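Local coordinates for protein probable transcriptional regulator PhnF (Escherichia coli, PDB 2FA1) that probably acts as a DNA-binding transcriptional regulator of the GntR/HutC family, encoded in an operon for alkylphosphonate uptake and C-P lyase, here represented by its C-terminal effector-binding domain, at residues L25-R30 against T73-L78; L51-R56 against I65-A70. One frame throughout, in Å; residues are numbered along the deposited sequence. Where two conformers were deposited one is given.

Both contacts belong to the UTRA domain and meet at the same antiparallel sheet. Contact 1 lies at the surface, where the short helix 75-78 packs by a tryptophan on strand 23-31, at one end of the sheet within this chain; contact 2 lies close to the middle of the chain, where strands 47-57 and 60-69 pair as a hairpin. Their chemistry differs accordingly: contact 1 has no hydrogen bond between its segments and works through CH-pi and van der Waals contact, whereas contact 2 combines a backbone ladder with a salt bridge. The two contacts touch: Leu25 and Leu26 pair with Arg52 through their backbones, and Leu78 packs on Phe69.

Contact 1: L25-R30 against T73-L78; sequences LLSVLR and TLWPTL
In the UTRA domain the one-turn helix 75-78 packs against strand 23-31, outermost in the sheet of this chain, with the indole of Trp75 reaching obliquely to the strand. CG of Trp75 stands anti to the backbone N (chi1 -178°), which sends the ring from the helix across to residues 27-29. Leu29 meets it tip to tip. Leu29 CG lies beside its own backbone N (chi1 -63°), and CD1 of Leu29 comes down over one face of the indole, 3.8 Å from the centroid of the Trp75 five-membered ring and only 14° off the ring normal, a CH-pi contact. CG of Leu29 follows over the middle of the same face, 4.0 Å from Trp75 CE2. The far end of the indole runs into main chain: Ser27 O lies near the ring plane at the edge, 3.6 Å from Trp75 CH2, and Val28 CA comes in obliquely at 3.8 Å from the same CH2. CB of Ser27 touches Trp75 CZ3 at 4.1 Å and lies equally far from Leu78 O, while its OG is hydrogen-bonded to Lys24. Leu78 also packs on Leu86 of helix 86-94. With no hydrogen bond joining the segments, their contact rests on one indole, its face against Leu29 and its edge against main chain, where partly positive C-H groups probably suit the carbonyl oxygen of Ser27.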
ATOM      1  N   LEU A  25      16.728  -9.545 -14.771  1.00 11.37           N
ATOM      2  CA  LEU A  25      16.715 -11.004 -14.822  1.00 12.28           C
ATOM      3  C   LEU A  25      16.360 -11.479 -16.217  1.00 13.83           C
ATOM      4  O   LEU A  25      16.907 -12.475 -16.663  1.00 16.94           O
ATOM      5  CB  LEU A  25      15.642 -11.549 -13.868  1.00 13.63           C
ATOM      6  CG  LEU A  25      16.208 -11.823 -12.404  1.00 16.62           C
ATOM      7  CD1 LEU A  25      17.134 -10.906 -11.869  1.00 18.60           C
ATOM      8  CD2 LEU A  25      15.009 -12.302 -11.517  1.00 12.65           C
ATOM      9  N   LEU A  26      15.519 -10.765 -16.936  0.50 13.66           N
ATOM     10  CA  LEU A  26      15.189 -11.224 -18.284  0.50 13.92           C
ATOM     11  C   LEU A  26      14.570 -10.078 -19.032  0.50 13.97           C
ATOM     12  O   LEU A  26      13.929  -9.250 -18.432  0.50 13.56           O
ATOM     13  CB  LEU A  26      14.159 -12.351 -18.152  0.50 14.48           C
ATOM     14  CG  LEU A  26      13.907 -13.573 -19.092  0.50 19.15           C
ATOM     15  CD1 LEU A  26      12.560 -13.446 -19.765  0.50 22.79           C
ATOM     16  CD2 LEU A  26      15.005 -14.146 -20.009  0.50 22.80           C
ATOM     17  N   SER A  27      14.830 -10.026 -20.349  1.00 14.12           N
ATOM     18  CA  SER A  27      14.115  -9.080 -21.280  1.00 14.49           C
ATOM     19  C   SER A  27      13.768  -9.937 -22.499  1.00 15.87           C
ATOM     20  O   SER A  27      14.719 -10.534 -23.116  1.00 18.02           O
ATOM     21  CB  SER A  27      14.955  -7.847 -21.692  1.00 15.16           C
ATOM     22  OG  SER A  27      16.257  -8.258 -22.054  1.00 19.12           O
ATOM     23  N   VAL A  28      12.462 -10.126 -22.734  1.00 15.81           N
ATOM     24  CA  VAL A  28      12.034 -10.993 -23.831  1.00 17.91           C
ATOM     25  C   VAL A  28      10.796 -10.461 -24.477  1.00 18.75           C
ATOM     26  O   VAL A  28      10.086  -9.678 -23.871  1.00 19.09           O
ATOM     27  CB  VAL A  28      11.751 -12.448 -23.308  1.00 16.71           C
ATOM     28  CG1 VAL A  28      13.071 -13.139 -22.912  1.00 21.07           C
ATOM     29  CG2 VAL A  28      10.647 -12.562 -22.282  1.00 19.48           C
ATOM     30  N   LEU A  29      10.526 -10.853 -25.727  1.00 18.63           N
ATOM     31  CA  LEU A  29       9.182 -10.655 -26.243  1.00 21.28           C
ATOM     32  C   LEU A  29       8.357 -11.891 -25.941  1.00 21.94           C
ATOM     33  O   LEU A  29       8.841 -13.037 -26.114  1.00 24.11           O
ATOM     34  CB  LEU A  29       9.273 -10.402 -27.744  1.00 23.60           C
ATOM     35  CG  LEU A  29      10.049  -9.119 -28.154  1.00 26.04           C
ATOM     36  CD1 LEU A  29      10.652  -9.182 -29.585  1.00 34.59           C
ATOM     37  CD2 LEU A  29       9.125  -7.970 -28.066  1.00 24.83           C
ATOM     38  N   ARG A  30       7.118 -11.724 -25.527  1.00 20.42           N
ATOM     39  CA  ARG A  30       6.340 -12.906 -25.231  1.00 22.48           C
ATOM     40  C   ARG A  30       4.847 -12.600 -25.349  1.00 23.37           C
ATOM     41  O   ARG A  30       4.423 -11.496 -25.161  1.00 20.94           O
ATOM     42  CB  ARG A  30       6.665 -13.376 -23.799  1.00 21.83           C
ATOM     43  CG  ARG A  30       6.164 -12.495 -22.704  1.00 26.26           C
ATOM     44  CD  ARG A  30       6.900 -12.804 -21.425  1.00 33.59           C
ATOM     45  NE  ARG A  30       6.730 -14.228 -21.198  1.00 33.88           N
ATOM     46  CZ  ARG A  30       7.468 -15.055 -20.470  1.00 35.41           C
ATOM     47  NH1 ARG A  30       7.085 -16.330 -20.488  1.00 32.77           N
ATOM     48  NH2 ARG A  30       8.545 -14.698 -19.772  1.00 31.91           N
ATOM     49  N   THR A  73       7.956  -1.181 -30.309  1.00 12.98           N
ATOM     50  CA  THR A  73       9.012  -0.335 -30.843  1.00 15.07           C
ATOM     51  C   THR A  73       9.957   0.115 -29.760  1.00 14.13           C
ATOM     52  O   THR A  73      11.026   0.711 -30.052  1.00 15.32           O
ATOM     53  CB  THR A  73       8.573   0.923 -31.571  1.00 14.78           C
ATOM     54  OG1 THR A  73       7.945   1.886 -30.743  1.00 15.37           O
ATOM     55  CG2 THR A  73       7.696   0.490 -32.807  1.00 19.04           C
ATOM     56  N   LEU A  74       9.562  -0.149 -28.505  1.00 12.50           N
ATOM     57  CA  LEU A  74      10.613   0.082 -27.480  1.00 13.90           C
ATOM     58  C   LEU A  74      11.662  -1.012 -27.362  1.00 14.01           C
ATOM     59  O   LEU A  74      12.590  -0.897 -26.571  1.00 13.05           O
ATOM     60  CB  LEU A  74       9.968   0.304 -26.094  1.00 15.25           C
ATOM     61  CG  LEU A  74       8.949   1.439 -25.900  1.00 11.89           C
ATOM     62  CD1 LEU A  74       8.324   1.395 -24.544  1.00 15.19           C
ATOM     63  CD2 LEU A  74       9.780   2.775 -25.986  1.00 19.14           C
ATOM     64  N   TRP A  75      11.537  -2.090 -28.139  1.00 11.53           N
ATOM     65  CA  TRP A  75      12.445  -3.183 -27.989  1.00 13.24           C
ATOM     66  C   TRP A  75      13.952  -2.859 -28.173  1.00 12.59           C
ATOM     67  O   TRP A  75      14.758  -3.418 -27.426  1.00 14.02           O
ATOM     68  CB  TRP A  75      11.897  -4.353 -28.864  1.00 14.87           C
ATOM     69  CG  TRP A  75      12.675  -5.611 -28.804  1.00 13.03           C
ATOM     70  CD1 TRP A  75      13.215  -6.276 -29.867  1.00 15.26           C
ATOM     71  CD2 TRP A  75      12.985  -6.391 -27.627  1.00 15.22           C
ATOM     72  NE1 TRP A  75      13.883  -7.440 -29.446  1.00 16.27           N
ATOM     73  CE2 TRP A  75      13.738  -7.528 -28.066  1.00 19.12           C
ATOM     74  CE3 TRP A  75      12.719  -6.221 -26.240  1.00 15.90           C
ATOM     75  CZ2 TRP A  75      14.199  -8.503 -27.164  1.00 17.78           C
ATOM     76  CZ3 TRP A  75      13.179  -7.203 -25.316  1.00 17.04           C
ATOM     77  CH2 TRP A  75      13.921  -8.333 -25.788  1.00 18.69           C
ATOM     78  N   PRO A  76      14.337  -2.041 -29.194  1.00 14.25           N
ATOM     79  CA  PRO A  76      15.762  -1.666 -29.315  1.00 14.72           C
ATOM     80  C   PRO A  76      16.325  -1.069 -27.988  1.00 15.81           C
ATOM     81  O   PRO A  76      17.466  -1.370 -27.591  1.00 16.58           O
ATOM     82  CB  PRO A  76      15.733  -0.600 -30.462  1.00 15.34           C
ATOM     83  CG  PRO A  76      14.608  -1.173 -31.342  1.00 16.78           C
ATOM     84  CD  PRO A  76      13.553  -1.427 -30.309  1.00 15.64           C
ATOM     85  N   THR A  77      15.452  -0.341 -27.269  1.00 13.70           N
ATOM     86  CA  THR A  77      15.901   0.272 -26.039  1.00 12.71           C
ATOM     87  C   THR A  77      15.887  -0.704 -24.906  1.00 12.73           C
ATOM     88  O   THR A  77      16.882  -0.889 -24.198  1.00 12.62           O
ATOM     89  CB  THR A  77      15.015   1.473 -25.720  1.00 10.86           C
ATOM     90  OG1 THR A  77      15.223   2.467 -26.731  1.00 13.22           O
ATOM     91  CG2 THR A  77      15.349   2.092 -24.263  1.00 14.89           C
ATOM     92  N   LEU A  78      14.728  -1.330 -24.682  1.00 10.95           N
ATOM     93  CA  LEU A  78      14.562  -2.165 -23.472  1.00 11.99           C
ATOM     94  C   LEU A  78      15.452  -3.412 -23.442  1.00 12.00           C
ATOM     95  O   LEU A  78      15.848  -3.925 -22.355  1.00 15.02           O
ATOM     96  CB  LEU A  78      13.076  -2.486 -23.271  1.00 11.03           C
ATOM     97  CG  LEU A  78      12.234  -1.289 -22.921  1.00 13.05           C
ATOM     98  CD1 LEU A  78      10.777  -1.714 -22.881  1.00 18.26           C
ATOM     99  CD2 LEU A  78      12.675  -0.532 -21.582  1.00 14.72           C
TER

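Contact 2: L51-R56 against I65-A70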
ATOM      1  N   LEU A  51      10.105  -7.453 -19.104  1.00 10.05           N
ATOM      2  CA  LEU A  51      11.397  -7.312 -18.388  1.00 10.50           C
ATOM      3  C   LEU A  51      11.127  -7.751 -16.973  1.00 11.25           C
ATOM      4  O   LEU A  51      10.131  -7.295 -16.380  1.00 11.65           O
ATOM      5  CB  LEU A  51      11.790  -5.836 -18.346  1.00 12.61           C
ATOM      6  CG  LEU A  51      12.909  -5.598 -19.339  1.00 17.26           C
ATOM      7  CD1 LEU A  51      12.225  -5.698 -20.733  1.00 20.75           C
ATOM      8  CD2 LEU A  51      13.534  -4.258 -19.193  1.00 16.98           C
ATOM      9  N   ARG A  52      12.056  -8.527 -16.387  1.00  9.89           N
ATOM     10  CA  ARG A  52      11.904  -8.838 -14.967  1.00 10.54           C
ATOM     11  C   ARG A  52      13.121  -8.290 -14.246  1.00  9.93           C
ATOM     12  O   ARG A  52      14.283  -8.459 -14.724  1.00 11.91           O
ATOM     13  CB  ARG A  52      11.812 -10.340 -14.840  1.00 10.31           C
ATOM     14  CG  ARG A  52      11.771 -10.788 -13.293  1.00 12.73           C
ATOM     15  CD  ARG A  52      11.754 -12.312 -13.284  1.00 16.87           C
ATOM     16  NE  ARG A  52      10.431 -12.769 -13.811  1.00 15.88           N
ATOM     17  CZ  ARG A  52      10.186 -13.908 -14.473  1.00 21.15           C
ATOM     18  NH1 ARG A  52      11.158 -14.803 -14.794  1.00 22.00           N
ATOM     19  NH2 ARG A  52       8.928 -14.153 -14.882  1.00 25.19           N
ATOM     20  N   THR A  53      12.919  -7.640 -13.106  1.00  9.69           N
ATOM     21  CA  THR A  53      14.087  -7.090 -12.352  1.00 10.95           C
ATOM     22  C   THR A  53      14.005  -7.634 -10.943  1.00  9.81           C
ATOM     23  O   THR A  53      12.954  -8.066 -10.452  1.00  9.85           O
ATOM     24  CB  THR A  53      14.048  -5.546 -12.268  1.00 12.47           C
ATOM     25  OG1 THR A  53      12.812  -5.086 -11.661  1.00 14.57           O
ATOM     26  CG2 THR A  53      14.076  -4.874 -13.764  1.00 12.39           C
ATOM     27  N   LEU A  54      15.185  -7.571 -10.280  1.00  9.78           N
ATOM     28  CA  LEU A  54      15.177  -8.023  -8.868  1.00 10.96           C
ATOM     29  C   LEU A  54      16.182  -7.156  -8.093  1.00 12.71           C
ATOM     30  O   LEU A  54      17.286  -6.856  -8.594  1.00 13.60           O
ATOM     31  CB  LEU A  54      15.729  -9.419  -8.871  1.00 12.39           C
ATOM     32  CG  LEU A  54      15.719 -10.155  -7.514  1.00 12.49           C
ATOM     33  CD1 LEU A  54      14.382 -10.405  -6.993  1.00 14.62           C
ATOM     34  CD2 LEU A  54      16.535 -11.405  -7.611  1.00 15.29           C
ATOM     35  N   ARG A  55      15.771  -6.839  -6.868  1.00 11.62           N
ATOM     36  CA  ARG A  55      16.693  -6.079  -5.933  1.00 12.13           C
ATOM     37  C   ARG A  55      17.126  -7.148  -4.898  1.00 12.21           C
ATOM     38  O   ARG A  55      16.228  -7.872  -4.303  1.00 10.91           O
ATOM     39  CB  ARG A  55      15.907  -4.940  -5.314  1.00 13.68           C
ATOM     40  CG  ARG A  55      16.777  -4.336  -4.174  1.00 18.81           C
ATOM     41  CD  ARG A  55      16.041  -3.214  -3.391  1.00 25.85           C
ATOM     42  NE  ARG A  55      16.941  -2.675  -2.352  1.00 28.29           N
ATOM     43  CZ  ARG A  55      16.551  -1.771  -1.455  1.00 27.35           C
ATOM     44  NH1 ARG A  55      15.298  -1.351  -1.455  1.00 27.44           N
ATOM     45  NH2 ARG A  55      17.399  -1.309  -0.562  1.00 26.94           N
ATOM     46  N   ARG A  56      18.443  -7.187  -4.597  1.00 10.47           N
ATOM     47  CA  ARG A  56      18.947  -8.103  -3.558  1.00 11.34           C
ATOM     48  C   ARG A  56      19.792  -7.240  -2.653  1.00 11.92           C
ATOM     49  O   ARG A  56      20.322  -6.189  -3.084  1.00 15.36           O
ATOM     50  CB  ARG A  56      19.883  -9.112  -4.145  1.00 14.48           C
ATOM     51  CG  ARG A  56      19.192 -10.153  -5.040  1.00 13.81           C
ATOM     52  CD  ARG A  56      20.265 -11.265  -5.555  1.00 12.53           C
ATOM     53  NE  ARG A  56      19.540 -12.306  -6.293  1.00 12.23           N
ATOM     54  CZ  ARG A  56      18.949 -13.390  -5.790  1.00 10.74           C
ATOM     55  NH1 ARG A  56      19.075 -13.749  -4.490  1.00 12.91           N
ATOM     56  NH2 ARG A  56      18.240 -14.166  -6.630  1.00 14.13           N
ATOM     57  N   ILE A  65      10.178  -7.533  -9.726  1.00  9.48           N
ATOM     58  CA  ILE A  65       9.103  -6.819 -10.485  1.00  9.86           C
ATOM     59  C   ILE A  65       9.084  -7.379 -11.907  1.00 11.60           C
ATOM     60  O   ILE A  65      10.144  -7.508 -12.534  1.00 12.36           O
ATOM     61  CB  ILE A  65       9.421  -5.331 -10.550  1.00 11.89           C
ATOM     62  CG1 ILE A  65       9.698  -4.746  -9.141  1.00 13.52           C
ATOM     63  CG2 ILE A  65       8.253  -4.500 -11.217  1.00 12.59           C
ATOM     64  CD1 ILE A  65      10.019  -3.238  -9.094  1.00 16.81           C
ATOM     65  N   ASP A  66       7.876  -7.658 -12.403  1.00 10.53           N
ATOM     66  CA  ASP A  66       7.648  -8.032 -13.787  1.00 10.24           C
ATOM     67  C   ASP A  66       7.087  -6.816 -14.467  1.00 10.60           C
ATOM     68  O   ASP A  66       6.079  -6.306 -13.986  1.00 12.22           O
ATOM     69  CB  ASP A  66       6.720  -9.225 -13.851  1.00 11.90           C
ATOM     70  CG  ASP A  66       7.480 -10.514 -13.500  1.00 14.04           C
ATOM     71  OD1 ASP A  66       8.373 -10.928 -14.242  1.00 13.30           O
ATOM     72  OD2 ASP A  66       7.190 -11.091 -12.443  1.00 22.45           O
ATOM     73  N   HIS A  67       7.716  -6.345 -15.523  1.00  9.78           N
ATOM     74  CA  HIS A  67       7.250  -5.103 -16.201  1.00 11.38           C
ATOM     75  C   HIS A  67       6.830  -5.541 -17.648  1.00 11.90           C
ATOM     76  O   HIS A  67       7.579  -6.233 -18.316  1.00 12.04           O
ATOM     77  CB  HIS A  67       8.446  -4.219 -16.454  1.00 12.38           C
ATOM     78  CG  HIS A  67       9.163  -3.820 -15.223  1.00 15.16           C
ATOM     79  ND1 HIS A  67       8.950  -2.625 -14.574  1.00 18.53           N
ATOM     80  CD2 HIS A  67      10.194  -4.422 -14.609  1.00 15.95           C
ATOM     81  CE1 HIS A  67       9.783  -2.556 -13.533  1.00 15.92           C
ATOM     82  NE2 HIS A  67      10.552  -3.623 -13.537  1.00 17.33           N
ATOM     83  N   TYR A  68       5.662  -5.066 -18.128  1.00 10.56           N
ATOM     84  CA  TYR A  68       5.161  -5.626 -19.400  1.00 11.06           C
ATOM     85  C   TYR A  68       4.811  -4.331 -20.195  1.00 10.64           C
ATOM     86  O   TYR A  68       4.073  -3.417 -19.671  1.00 12.62           O
ATOM     87  CB  TYR A  68       3.856  -6.350 -19.171  1.00 13.19           C
ATOM     88  CG  TYR A  68       4.019  -7.593 -18.326  1.00 12.29           C
ATOM     89  CD1 TYR A  68       4.489  -8.748 -18.868  1.00 15.77           C
ATOM     90  CD2 TYR A  68       3.690  -7.549 -16.954  1.00 12.38           C
ATOM     91  CE1 TYR A  68       4.640  -9.880 -18.086  1.00 15.88           C
ATOM     92  CE2 TYR A  68       3.832  -8.736 -16.145  1.00 10.76           C
ATOM     93  CZ  TYR A  68       4.316  -9.866 -16.742  1.00 12.89           C
ATOM     94  OH  TYR A  68       4.485 -11.022 -15.937  1.00 16.93           O
ATOM     95  N   PHE A  69       5.456  -4.166 -21.348  1.00 11.43           N
ATOM     96  CA  PHE A  69       5.250  -2.948 -22.162  1.00 12.42           C
ATOM     97  C   PHE A  69       4.492  -3.308 -23.430  1.00 12.17           C
ATOM     98  O   PHE A  69       4.803  -4.291 -24.052  1.00 13.04           O
ATOM     99  CB  PHE A  69       6.601  -2.349 -22.578  1.00 11.53           C
ATOM    100  CG  PHE A  69       7.427  -1.894 -21.427  1.00 12.55           C
ATOM    101  CD1 PHE A  69       7.358  -0.527 -21.063  1.00 15.59           C
ATOM    102  CD2 PHE A  69       8.212  -2.778 -20.705  1.00 13.95           C
ATOM    103  CE1 PHE A  69       8.137  -0.071 -19.966  1.00 14.49           C
ATOM    104  CE2 PHE A  69       8.997  -2.327 -19.623  1.00 14.16           C
ATOM    105  CZ  PHE A  69       8.939  -1.023 -19.223  1.00 12.74           C
ATOM    106  N   ALA A  70       3.525  -2.495 -23.817  1.00 11.43           N
ATOM    107  CA  ALA A  70       2.741  -2.800 -25.072  1.00 14.08           C
ATOM    108  C   ALA A  70       3.423  -2.351 -26.358  1.00 14.04           C
ATOM    109  O   ALA A  70       3.081  -2.900 -27.408  1.00 14.49           O
ATOM    110  CB  ALA A  70       1.326  -2.052 -25.025  1.00 13.82           C
TER
HETATM  111  O   HOH W   1       6.218 -13.562 -15.006  1.00 33.45           O
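Arg52 and Asp66 form a salt bridge across a non-hydrogen-bonded pair of the antiparallel hairpin. NE of Arg52 reaches the syn lone pair of Asp66 OD1 at 2.8 Å, near the guanidinium plane, and NH2 adds a weak second bond to the same oxygen. The arginine leaves the strand extended, CG anti to the backbone N, then bends at chi3 (-69°) to bring NE beside the carboxylate; the two planar groups stand 87° apart. OD1 is also hydrogen-bonded to His50 NE2, so two N-H groups and a weaker third converge on it, which would probably keep the aspartate ionised. A water accepting from Arg52 NH2 at 2.8 Å bridges to Tyr68 OH. Four nearly straight backbone bonds flank the bridge: Leu51 and His67 exchange N-H and C=O, the shorter being His67 N to Leu51 O at 2.7 Å, and Thr53 and Ile65 do likewise. Between them Arg52 CA makes a C-H...O contact with Ile65 O at 3.3 Å. On the opposite face of the sheet, Thr53 OG1 hydrogen-bonds His67 NE2 at the imidazole edge, 3.3 Å away, while Glu143 takes His67 ND1; bonds at both ring nitrogens fix the ring's rotation. From the same strand, Ile65 CG2 sits over the rim of one imidazole face; across the pair Ile65 CB touches Thr53 OG1 at 3.6 Å, and Leu51 CB packs on His67 CB. Strand 23-31 pairs with the outer side of strand 47-57, where Ser27 meets Leu51, and strand 143-150 lies beside strand 60-69, receiving Ile65 on Ser145 and Ser147.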